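Local coordinates for C381 turret protein (Sulfolobus turreted icosahedral virus, PDB 4IND) that probably builds the turrets of an icosahedral archaeal virus, as a pentamer of three-domain jelly-roll chains, at residues K159-S164 with F253-E258; M182-N187 with G224-Y229; N104-S109 with G167-R172. One frame throughout, in Å; residues are numbered along the deposited sequence. Where two conformers were deposited one is given.

Interaction 1. Residues K159-S164 with F253-E258. With 2HP (dihydrogenphosphate ion), chain Y.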
loop_
_atom_site.group_PDB
_atom_site.type_symbol
_atom_site.label_atom_id
_atom_site.label_comp_id
_atom_site.label_asym_id
_atom_site.label_seq_id
_atom_site.Cartn_x
_atom_site.Cartn_y
_atom_site.Cartn_z
ATOM N N LYS A 159 5.031 -31.393 1.991
ATOM C CA LYS A 159 4.212 -32.431 2.599
ATOM C C LYS A 159 5.107 -33.370 3.411
ATOM O O LYS A 159 5.499 -34.424 2.948
ATOM C CB LYS A 159 3.418 -33.190 1.530
ATOM C CG LYS A 159 2.426 -34.199 2.095
ATOM C CD LYS A 159 1.928 -35.163 1.002
ATOM C CE LYS A 159 1.060 -34.447 -0.023
ATOM N NZ LYS A 159 0.424 -35.400 -0.975
ATOM N N ILE A 160 5.431 -32.957 4.633
ATOM C CA ILE A 160 6.374 -33.708 5.468
ATOM C C ILE A 160 5.935 -33.806 6.933
ATOM O O ILE A 160 6.633 -34.398 7.760
ATOM C CB ILE A 160 7.774 -33.050 5.450
ATOM C CG1 ILE A 160 7.661 -31.612 5.944
ATOM C CG2 ILE A 160 8.404 -33.115 4.055
ATOM C CD1 ILE A 160 9.028 -30.945 6.218
ATOM N N ILE A 161 4.805 -33.192 7.274
ATOM C CA ILE A 161 4.347 -33.199 8.657
ATOM C C ILE A 161 3.544 -34.454 8.906
ATOM O O ILE A 161 2.562 -34.729 8.213
ATOM C CB ILE A 161 3.459 -31.983 8.998
ATOM C CG1 ILE A 161 4.128 -30.670 8.602
ATOM C CG2 ILE A 161 3.094 -31.984 10.489
ATOM C CD1 ILE A 161 3.165 -29.470 8.597
ATOM N N HIS A 162 3.955 -35.234 9.898
ATOM C CA HIS A 162 3.261 -36.488 10.191
ATOM C C HIS A 162 2.329 -36.377 11.379
ATOM O O HIS A 162 2.715 -35.874 12.442
ATOM C CB HIS A 162 4.265 -37.624 10.485
ATOM C CG HIS A 162 5.138 -37.964 9.329
ATOM N ND1 HIS A 162 4.773 -38.885 8.369
ATOM C CD2 HIS A 162 6.358 -37.507 8.959
ATOM C CE1 HIS A 162 5.730 -38.985 7.469
ATOM N NE2 HIS A 162 6.708 -38.161 7.806
ATOM N N THR A 163 1.119 -36.914 11.222
ATOM C CA THR A 163 0.187 -36.966 12.338
ATOM C C THR A 163 -0.488 -38.304 12.382
ATOM O O THR A 163 -0.681 -38.966 11.352
ATOM C CB THR A 163 -0.880 -35.828 12.295
ATOM O OG1 THR A 163 -1.750 -35.966 13.427
ATOM C CG2 THR A 163 -1.721 -35.902 10.988
ATOM N N SER A 164 -0.846 -38.735 13.578
ATOM C CA SER A 164 -1.615 -39.945 13.688
ATOM C C SER A 164 -2.951 -39.675 14.380
ATOM O O SER A 164 -3.586 -40.595 14.893
ATOM C CB SER A 164 -0.808 -41.025 14.412
ATOM O OG SER A 164 -0.376 -40.546 15.667
ATOM N N PHE A 253 -1.649 -39.586 8.590
ATOM C CA PHE A 253 -1.584 -38.598 7.520
ATOM C C PHE A 253 -0.185 -38.011 7.454
ATOM O O PHE A 253 0.537 -37.937 8.470
ATOM C CB PHE A 253 -2.575 -37.434 7.775
ATOM C CG PHE A 253 -3.989 -37.705 7.306
ATOM C CD1 PHE A 253 -4.518 -37.009 6.225
ATOM C CD2 PHE A 253 -4.796 -38.610 7.968
ATOM C CE1 PHE A 253 -5.832 -37.234 5.801
ATOM C CE2 PHE A 253 -6.104 -38.844 7.547
ATOM C CZ PHE A 253 -6.617 -38.152 6.462
ATOM N N THR A 254 0.196 -37.580 6.258
ATOM C CA THR A 254 1.347 -36.703 6.081
ATOM C C THR A 254 0.824 -35.495 5.328
ATOM O O THR A 254 0.075 -35.645 4.374
ATOM C CB THR A 254 2.441 -37.369 5.257
ATOM O OG1 THR A 254 2.806 -38.609 5.865
ATOM C CG2 THR A 254 3.672 -36.469 5.190
ATOM N N PHE A 255 1.173 -34.285 5.764
ATOM C CA PHE A 255 0.609 -33.115 5.113
ATOM C C PHE A 255 1.588 -31.946 5.083
ATOM O O PHE A 255 2.582 -31.919 5.823
ATOM C CB PHE A 255 -0.726 -32.723 5.767
ATOM C CG PHE A 255 -0.586 -32.214 7.184
ATOM C CD1 PHE A 255 -0.505 -30.856 7.445
ATOM C CD2 PHE A 255 -0.551 -33.104 8.250
ATOM C CE1 PHE A 255 -0.381 -30.388 8.762
ATOM C CE2 PHE A 255 -0.428 -32.657 9.559
ATOM C CZ PHE A 255 -0.335 -31.292 9.817
ATOM N N GLY A 256 1.293 -30.990 4.217
ATOM C CA GLY A 256 2.070 -29.784 4.082
ATOM C C GLY A 256 1.205 -28.630 4.544
ATOM O O GLY A 256 0.046 -28.827 4.913
ATOM N N LEU A 257 1.771 -27.425 4.558
ATOM C CA LEU A 257 1.017 -26.259 4.996
ATOM C C LEU A 257 1.454 -25.045 4.226
ATOM O O LEU A 257 2.631 -24.679 4.221
ATOM C CB LEU A 257 1.235 -26.010 6.494
ATOM C CG LEU A 257 0.584 -24.720 7.019
ATOM C CD1 LEU A 257 -0.924 -24.834 6.958
ATOM C CD2 LEU A 257 1.049 -24.437 8.471
ATOM N N GLU A 258 0.484 -24.402 3.602
ATOM C CA GLU A 258 0.732 -23.206 2.819
ATOM C C GLU A 258 -0.274 -22.178 3.324
ATOM O O GLU A 258 -1.487 -22.424 3.349
ATOM C CB GLU A 258 0.555 -23.582 1.333
ATOM C CG GLU A 258 0.745 -22.501 0.282
ATOM C CD GLU A 258 0.575 -23.078 -1.134
ATOM O OE1 GLU A 258 1.356 -23.994 -1.482
ATOM O OE2 GLU A 258 -0.350 -22.642 -1.879
HETATM P P 2HP Y . 1.043 -23.298 -5.471
HETATM O O1 2HP Y . -0.132 -23.490 -6.477
HETATM O O2 2HP Y . 1.350 -21.847 -5.269
HETATM O O3 2HP Y . 2.320 -23.815 -6.037
HETATM O O4 2HP Y . 0.676 -23.989 -4.128
HETATM O O HOH W 1 2.067 -40.146 9.597
#
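The Phe-255 ring lies flat under Ile-161, whose CB sits 3.9 Å above the ring plane, over its centre, in a CH-pi contact. With chi1 of 68° the Phe-255 CG stands between backbone N and carbonyl carbon, the crowded position, and this turns the ring toward the strand holding Ile-161. The two branches of Ile-161 spread over the same face, CG2 3.6 Å from CZ of Phe-255 and CD1 near CE1. Thr-163 comes to the same ring at its edge, its CG2 3.8 Å from Phe-255 CE2, and runs alongside CB of Phe-253. On the face holding His-162 and Thr-254 the two side chains point the same way, and CG2 of Thr-254 lies over one face of the imidazole, offset to its rim. A water in the plane of that ring bonds to ND1 of His-162 and donates to the carbonyl O of Phe-253. Backbone bonds join Ile-161 to Phe-255 and Thr-163 to Phe-253 in both directions; the straightest, from Thr-163 N to Phe-253 O, is 3.0 Å long at 173°. Ile-160 N adds a weak bond to Phe-255 O, which already accepts Ile-161 N. At the far end the carboxylate of Glu-258 meets a dihydrogenphosphate ion, OE1 2.7 Å from its O4, a spacing that probably requires a proton between them; Lys-181 and Arg-154 complete the site, with Glu-237 N of a neighbouring subunit. Ile-160 and Ile-161 both opposite Phe-255 make a classic beta bulge, set in an antiparallel edge pair of the middle jelly roll.

Interaction 2. Residues M182-N187 with G224-Y229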
loop_
_atom_site.group_PDB
_atom_site.type_symbol
_atom_site.label_atom_id
_atom_site.label_comp_id
_atom_site.label_asym_id
_atom_site.label_seq_id
_atom_site.Cartn_x
_atom_site.Cartn_y
_atom_site.Cartn_z
ATOM N N MET A 182 -3.589 -27.234 2.449
ATOM C CA MET A 182 -2.889 -28.357 3.042
ATOM C C MET A 182 -2.972 -29.605 2.171
ATOM O O MET A 182 -3.944 -30.357 2.237
ATOM C CB MET A 182 -3.418 -28.606 4.459
ATOM C CG MET A 182 -3.323 -27.368 5.335
ATOM S SD MET A 182 -4.380 -27.395 6.788
ATOM C CE MET A 182 -3.907 -28.967 7.506
ATOM N N PRO A 183 -1.949 -29.814 1.330
ATOM C CA PRO A 183 -1.838 -31.048 0.556
ATOM C C PRO A 183 -1.621 -32.144 1.573
ATOM O O PRO A 183 -0.882 -31.902 2.537
ATOM C CB PRO A 183 -0.547 -30.849 -0.251
ATOM C CG PRO A 183 -0.216 -29.381 -0.156
ATOM C CD PRO A 183 -0.786 -28.918 1.149
ATOM N N TYR A 184 -2.257 -33.296 1.403
ATOM C CA TYR A 184 -2.097 -34.386 2.354
ATOM C C TYR A 184 -2.070 -35.723 1.643
ATOM O O TYR A 184 -2.516 -35.828 0.512
ATOM C CB TYR A 184 -3.241 -34.383 3.370
ATOM C CG TYR A 184 -4.597 -34.596 2.745
ATOM C CD1 TYR A 184 -5.039 -35.884 2.417
ATOM C CD2 TYR A 184 -5.439 -33.519 2.452
ATOM C CE1 TYR A 184 -6.275 -36.092 1.835
ATOM C CE2 TYR A 184 -6.691 -33.739 1.863
ATOM C CZ TYR A 184 -7.087 -35.024 1.561
ATOM O OH TYR A 184 -8.309 -35.244 0.977
ATOM N N SER A 185 -1.502 -36.722 2.324
ATOM C CA SER A 185 -1.628 -38.125 1.932
ATOM C C SER A 185 -2.010 -38.897 3.181
ATOM O O SER A 185 -1.586 -38.541 4.291
ATOM C CB SER A 185 -0.314 -38.683 1.388
ATOM O OG SER A 185 0.091 -38.025 0.204
ATOM N N TYR A 186 -2.808 -39.938 3.021
ATOM C CA TYR A 186 -3.161 -40.771 4.161
ATOM C C TYR A 186 -3.015 -42.238 3.832
ATOM O O TYR A 186 -3.028 -42.644 2.660
ATOM C CB TYR A 186 -4.597 -40.485 4.616
ATOM C CG TYR A 186 -5.630 -40.899 3.594
ATOM C CD1 TYR A 186 -6.017 -42.219 3.465
ATOM C CD2 TYR A 186 -6.199 -39.965 2.752
ATOM C CE1 TYR A 186 -6.953 -42.597 2.524
ATOM C CE2 TYR A 186 -7.133 -40.323 1.818
ATOM C CZ TYR A 186 -7.510 -41.641 1.704
ATOM O OH TYR A 186 -8.442 -41.965 0.754
ATOM N N ASN A 187 -2.874 -43.039 4.877
ATOM C CA ASN A 187 -2.941 -44.480 4.739
ATOM C C ASN A 187 -3.905 -45.024 5.784
ATOM O O ASN A 187 -3.637 -44.972 6.982
ATOM C CB ASN A 187 -1.554 -45.106 4.894
ATOM C CG ASN A 187 -1.591 -46.614 4.791
ATOM O OD1 ASN A 187 -2.514 -47.177 4.198
ATOM N ND2 ASN A 187 -0.594 -47.281 5.370
ATOM N N GLY A 224 -4.848 -35.697 -1.349
ATOM C CA GLY A 224 -5.735 -34.637 -1.765
ATOM C C GLY A 224 -5.209 -33.352 -1.212
ATOM O O GLY A 224 -4.045 -33.283 -0.777
ATOM N N THR A 225 -6.059 -32.332 -1.205
ATOM C CA THR A 225 -5.678 -31.008 -0.724
ATOM C C THR A 225 -6.860 -30.340 -0.047
ATOM O O THR A 225 -7.951 -30.289 -0.611
ATOM C CB THR A 225 -5.203 -30.110 -1.890
ATOM O OG1 THR A 225 -4.176 -30.777 -2.642
ATOM C CG2 THR A 225 -4.657 -28.786 -1.353
ATOM N N PHE A 226 -6.651 -29.857 1.170
ATOM C CA PHE A 226 -7.630 -28.983 1.807
ATOM C C PHE A 226 -7.275 -27.557 1.406
ATOM O O PHE A 226 -6.090 -27.185 1.371
ATOM C CB PHE A 226 -7.559 -29.093 3.332
ATOM C CG PHE A 226 -7.938 -30.451 3.865
ATOM C CD1 PHE A 226 -9.210 -30.965 3.656
ATOM C CD2 PHE A 226 -7.032 -31.199 4.583
ATOM C CE1 PHE A 226 -9.559 -32.213 4.159
ATOM C CE2 PHE A 226 -7.369 -32.441 5.101
ATOM C CZ PHE A 226 -8.625 -32.946 4.889
ATOM N N LEU A 227 -8.290 -26.767 1.074
ATOM C CA LEU A 227 -8.076 -25.371 0.710
ATOM C C LEU A 227 -9.242 -24.594 1.267
ATOM O O LEU A 227 -10.376 -24.722 0.789
ATOM C CB LEU A 227 -8.020 -25.209 -0.817
ATOM C CG LEU A 227 -7.923 -23.766 -1.328
ATOM C CD1 LEU A 227 -6.784 -23.032 -0.624
ATOM C CD2 LEU A 227 -7.734 -23.709 -2.830
ATOM N N VAL A 228 -8.975 -23.811 2.295
ATOM C CA VAL A 228 -9.999 -22.964 2.897
ATOM C C VAL A 228 -9.482 -21.531 3.007
ATOM O O VAL A 228 -8.316 -21.281 2.763
ATOM C CB VAL A 228 -10.432 -23.488 4.275
ATOM C CG1 VAL A 228 -11.011 -24.882 4.141
ATOM C CG2 VAL A 228 -9.251 -23.492 5.232
ATOM N N TYR A 229 -10.361 -20.595 3.336
ATOM C CA TYR A 229 -9.970 -19.198 3.344
ATOM C C TYR A 229 -10.468 -18.545 4.621
ATOM O O TYR A 229 -11.556 -18.855 5.088
ATOM C CB TYR A 229 -10.567 -18.485 2.119
ATOM C CG TYR A 229 -10.232 -19.107 0.783
ATOM C CD1 TYR A 229 -9.110 -18.716 0.069
ATOM C CD2 TYR A 229 -11.052 -20.067 0.220
ATOM C CE1 TYR A 229 -8.818 -19.274 -1.183
ATOM C CE2 TYR A 229 -10.759 -20.635 -1.018
ATOM C CZ TYR A 229 -9.633 -20.235 -1.703
ATOM O OH TYR A 229 -9.326 -20.781 -2.923
#
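Two aromatic rings lie on one side of this antiparallel strand pair of the middle jelly roll, beside Gly-224 and Met-182. Over one face of the Tyr-184 ring passes the backbone of Gly-224, with its carbonyl C 3.4 Å above the plane and offset toward the rim; Gly-224 CA adds a CH-pi contact, 3.9 Å from the ring centroid of Tyr-184. Over one face of the Phe-226 ring, close to its centre, stands CE2 of Tyr-184. The two rings meet obliquely, their planes at 31°, and the closest carbons are CD2 of Tyr-184 and CE2 of Phe-226 at 3.5 Å. A chi1 of 62° puts CG of Tyr-184 in the crowded position between backbone N and carbonyl carbon, which swings the ring across to lie directly on Gly-224, where no side chain is in the way. Tyr-184 CE1 in turn lies at the edge of the Tyr-186 ring, in its plane. Farther along the same face, CB of Met-182 packs loosely on CB of Phe-226. Phe-255 continues the layer on the next strand, while Phe-199 and Ile-213, of strands 194-203 and 208-213, pack against it. Pro-183 and Thr-225 point to the other face as a non-hydrogen-bonded pair, which needs no N-H toward 224-229, so the proline costs this strand pair no bond. On either side of it, Met-182 and Phe-226, then Tyr-184 and Gly-224, exchange two backbone bonds each. The shortest runs from Met-182 N to Phe-226 O, 2.7 Å and nearly straight, whereas Phe-226 N returns to Met-182 O from 50° out of the carbonyl plane.

Interaction 3. Residues N104-S109 with G167-R172. With 2HP (dihydrogenphosphate ion), chain U.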
loop_
_atom_site.group_PDB
_atom_site.type_symbol
_atom_site.label_atom_id
_atom_site.label_comp_id
_atom_site.label_asym_id
_atom_site.label_seq_id
_atom_site.Cartn_x
_atom_site.Cartn_y
_atom_site.Cartn_z
ATOM N N ASN A 104 3.026 -30.697 20.150
ATOM C CA ASN A 104 3.987 -31.588 20.793
ATOM C C ASN A 104 3.777 -33.051 20.437
ATOM O O ASN A 104 4.231 -33.944 21.164
ATOM C CB ASN A 104 3.990 -31.398 22.306
ATOM C CG ASN A 104 2.636 -31.602 22.916
ATOM O OD1 ASN A 104 1.832 -32.409 22.442
ATOM N ND2 ASN A 104 2.357 -30.854 23.968
ATOM N N THR A 105 3.072 -33.306 19.332
ATOM C CA THR A 105 2.847 -34.687 18.884
ATOM C C THR A 105 3.247 -34.925 17.427
ATOM O O THR A 105 3.725 -36.000 17.094
ATOM C CB THR A 105 1.396 -35.136 19.071
ATOM O OG1 THR A 105 0.528 -34.169 18.466
ATOM C CG2 THR A 105 1.048 -35.281 20.546
ATOM N N MET A 106 3.047 -33.939 16.562
ATOM C CA MET A 106 3.330 -34.139 15.141
ATOM C C MET A 106 4.825 -34.094 14.899
ATOM O O MET A 106 5.549 -33.359 15.570
ATOM C CB MET A 106 2.580 -33.100 14.284
ATOM C CG MET A 106 1.070 -33.217 14.439
ATOM S SD MET A 106 0.115 -32.164 13.329
ATOM C CE MET A 106 0.832 -30.587 13.725
ATOM N N THR A 107 5.293 -34.904 13.954
ATOM C CA THR A 107 6.735 -35.090 13.764
ATOM C C THR A 107 7.206 -34.973 12.323
ATOM O O THR A 107 6.418 -35.123 11.376
ATOM C CB THR A 107 7.166 -36.496 14.253
ATOM O OG1 THR A 107 6.377 -37.498 13.607
ATOM C CG2 THR A 107 6.988 -36.639 15.761
ATOM N N TYR A 108 8.507 -34.723 12.176
ATOM C CA TYR A 108 9.210 -34.938 10.918
ATOM C C TYR A 108 9.998 -36.229 11.044
ATOM O O TYR A 108 10.549 -36.530 12.109
ATOM C CB TYR A 108 10.187 -33.800 10.651
ATOM C CG TYR A 108 9.538 -32.461 10.406
ATOM C CD1 TYR A 108 8.356 -32.359 9.676
ATOM C CD2 TYR A 108 10.115 -31.294 10.893
ATOM C CE1 TYR A 108 7.776 -31.128 9.443
ATOM C CE2 TYR A 108 9.534 -30.053 10.665
ATOM C CZ TYR A 108 8.370 -29.985 9.934
ATOM O OH TYR A 108 7.791 -28.764 9.707
ATOM N N SER A 109 10.058 -36.995 9.960
ATOM C CA SER A 109 10.893 -38.183 9.900
ATOM C C SER A 109 12.098 -37.896 8.989
ATOM O O SER A 109 11.950 -37.582 7.818
ATOM C CB SER A 109 10.074 -39.379 9.406
ATOM O OG SER A 109 10.878 -40.527 9.332
ATOM N N GLY A 167 -2.527 -33.050 17.206
ATOM C CA GLY A 167 -1.503 -32.076 16.875
ATOM C C GLY A 167 -2.140 -30.707 16.681
ATOM O O GLY A 167 -3.340 -30.591 16.384
ATOM N N TYR A 168 -1.330 -29.668 16.841
ATOM C CA TYR A 168 -1.798 -28.298 16.696
ATOM C C TYR A 168 -0.762 -27.490 15.969
ATOM O O TYR A 168 0.431 -27.724 16.123
ATOM C CB TYR A 168 -1.996 -27.656 18.078
ATOM C CG TYR A 168 -3.036 -28.325 18.938
ATOM C CD1 TYR A 168 -4.381 -28.074 18.757
ATOM C CD2 TYR A 168 -2.660 -29.212 19.940
ATOM C CE1 TYR A 168 -5.333 -28.693 19.543
ATOM C CE2 TYR A 168 -3.598 -29.829 20.734
ATOM C CZ TYR A 168 -4.934 -29.568 20.526
ATOM O OH TYR A 168 -5.875 -30.179 21.313
ATOM N N ILE A 169 -1.225 -26.519 15.191
ATOM C CA ILE A 169 -0.344 -25.488 14.665
ATOM C C ILE A 169 -1.077 -24.167 14.896
ATOM O O ILE A 169 -2.244 -24.051 14.580
ATOM C CB ILE A 169 -0.070 -25.681 13.169
ATOM C CG1 ILE A 169 0.486 -27.082 12.912
ATOM C CG2 ILE A 169 0.909 -24.613 12.658
ATOM C CD1 ILE A 169 0.770 -27.391 11.446
ATOM N N SER A 170 -0.412 -23.193 15.507
ATOM C CA SER A 170 -1.025 -21.872 15.659
ATOM C C SER A 170 -0.159 -20.826 14.980
ATOM O O SER A 170 1.053 -20.989 14.889
ATOM C CB SER A 170 -1.162 -21.507 17.140
ATOM O OG SER A 170 -2.028 -22.400 17.799
ATOM N N PHE A 171 -0.776 -19.735 14.537
ATOM C CA PHE A 171 -0.017 -18.612 13.993
ATOM C C PHE A 171 -0.863 -17.343 14.051
ATOM O O PHE A 171 -2.079 -17.416 14.152
ATOM C CB PHE A 171 0.482 -18.918 12.570
ATOM C CG PHE A 171 -0.523 -19.618 11.700
ATOM C CD1 PHE A 171 -1.458 -18.899 10.967
ATOM C CD2 PHE A 171 -0.524 -20.996 11.600
ATOM C CE1 PHE A 171 -2.388 -19.545 10.161
ATOM C CE2 PHE A 171 -1.449 -21.651 10.792
ATOM C CZ PHE A 171 -2.385 -20.925 10.071
ATOM N N ARG A 172 -0.212 -16.188 14.026
ATOM C CA ARG A 172 -0.915 -14.904 14.049
ATOM C C ARG A 172 -0.974 -14.372 12.633
ATOM O O ARG A 172 0.033 -14.372 11.934
ATOM C CB ARG A 172 -0.164 -13.881 14.924
ATOM C CG ARG A 172 -0.844 -12.529 14.969
ATOM C CD ARG A 172 0.102 -11.348 15.179
ATOM N NE ARG A 172 0.946 -11.090 14.010
ATOM C CZ ARG A 172 1.870 -10.128 13.979
ATOM N NH1 ARG A 172 2.070 -9.360 15.052
ATOM N NH2 ARG A 172 2.616 -9.934 12.897
HETATM P P 2HP U . 4.739 -11.289 9.910
HETATM O O1 2HP U . 3.237 -11.274 10.042
HETATM O O2 2HP U . 5.145 -10.957 11.313
HETATM O O3 2HP U . 5.167 -10.182 8.895
HETATM O O4 2HP U . 5.336 -12.684 9.544
#
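Met-106 makes the tight part of this contact, pressing its side chain against Gly-167 and reaching on to Ile-169. CG is anti to the carbonyl carbon, and the chain runs extended through chi2 before bending at chi3 (-55°). CG of Met-106 thus rests 3.7 Å from CA of Gly-167, SD passes over the same carbon, and the methyl CE arrives 3.6 Å from CG1 of Ile-169, the two side chains crossing at about a right angle. CE also lies near the carbonyl O of Tyr-168. Gly-167, at phi 139° and psi 157°, has no side chain, and CG of Met-106 occupies the side where one would stand. The other side is looser and exposed. There Thr-105 brings its OG1 to 3.3 Å from CA of Gly-167 without bonding to its N, the hydroxyl being engaged by OD1 of Asn-166. No hydrogen bond joins 104-109 to 167-172, and the buried area is small. Farther along the second segment, well away from Met-106, NH2 of Arg-172 bonds at 3.2 Å to O1 of a dihydrogenphosphate ion, in the guanidinium plane, with Leu-79 N and Arg-147 also bonded to the ion, while Arg-172 NH1 makes a salt bridge with Glu-125 of its own chain and a hydrogen bond to Asn-153 of a neighbouring subunit. The contact joins a loop of the first domain, leading into strand 108-110, to strand 168-172 of the second, with Val-243 of strand 238-243 and Thr-163 of strand 155-163 also touching Met-106.

Interactions 1 and 2 share one four-stranded antiparallel sheet of the second domain, in the order 155-163, 253-262, 176-187, 221-232, and their centres are about 9 Å apart. Strands 253-262 and 176-187 are neighbours, so the two contacts together span all four strands; along the chain interaction 2 is nested inside the loop closed by interaction 1. Interaction 3 lies about 9 Å from interaction 1, centre to centre, and about 15 Å from interaction 2, which it does not touch. Its segments alternate with those of interaction 1, and Thr-107 O probably accepts a hydrogen bond from His-162 N, so interaction 3 adds the junction between first and second domains.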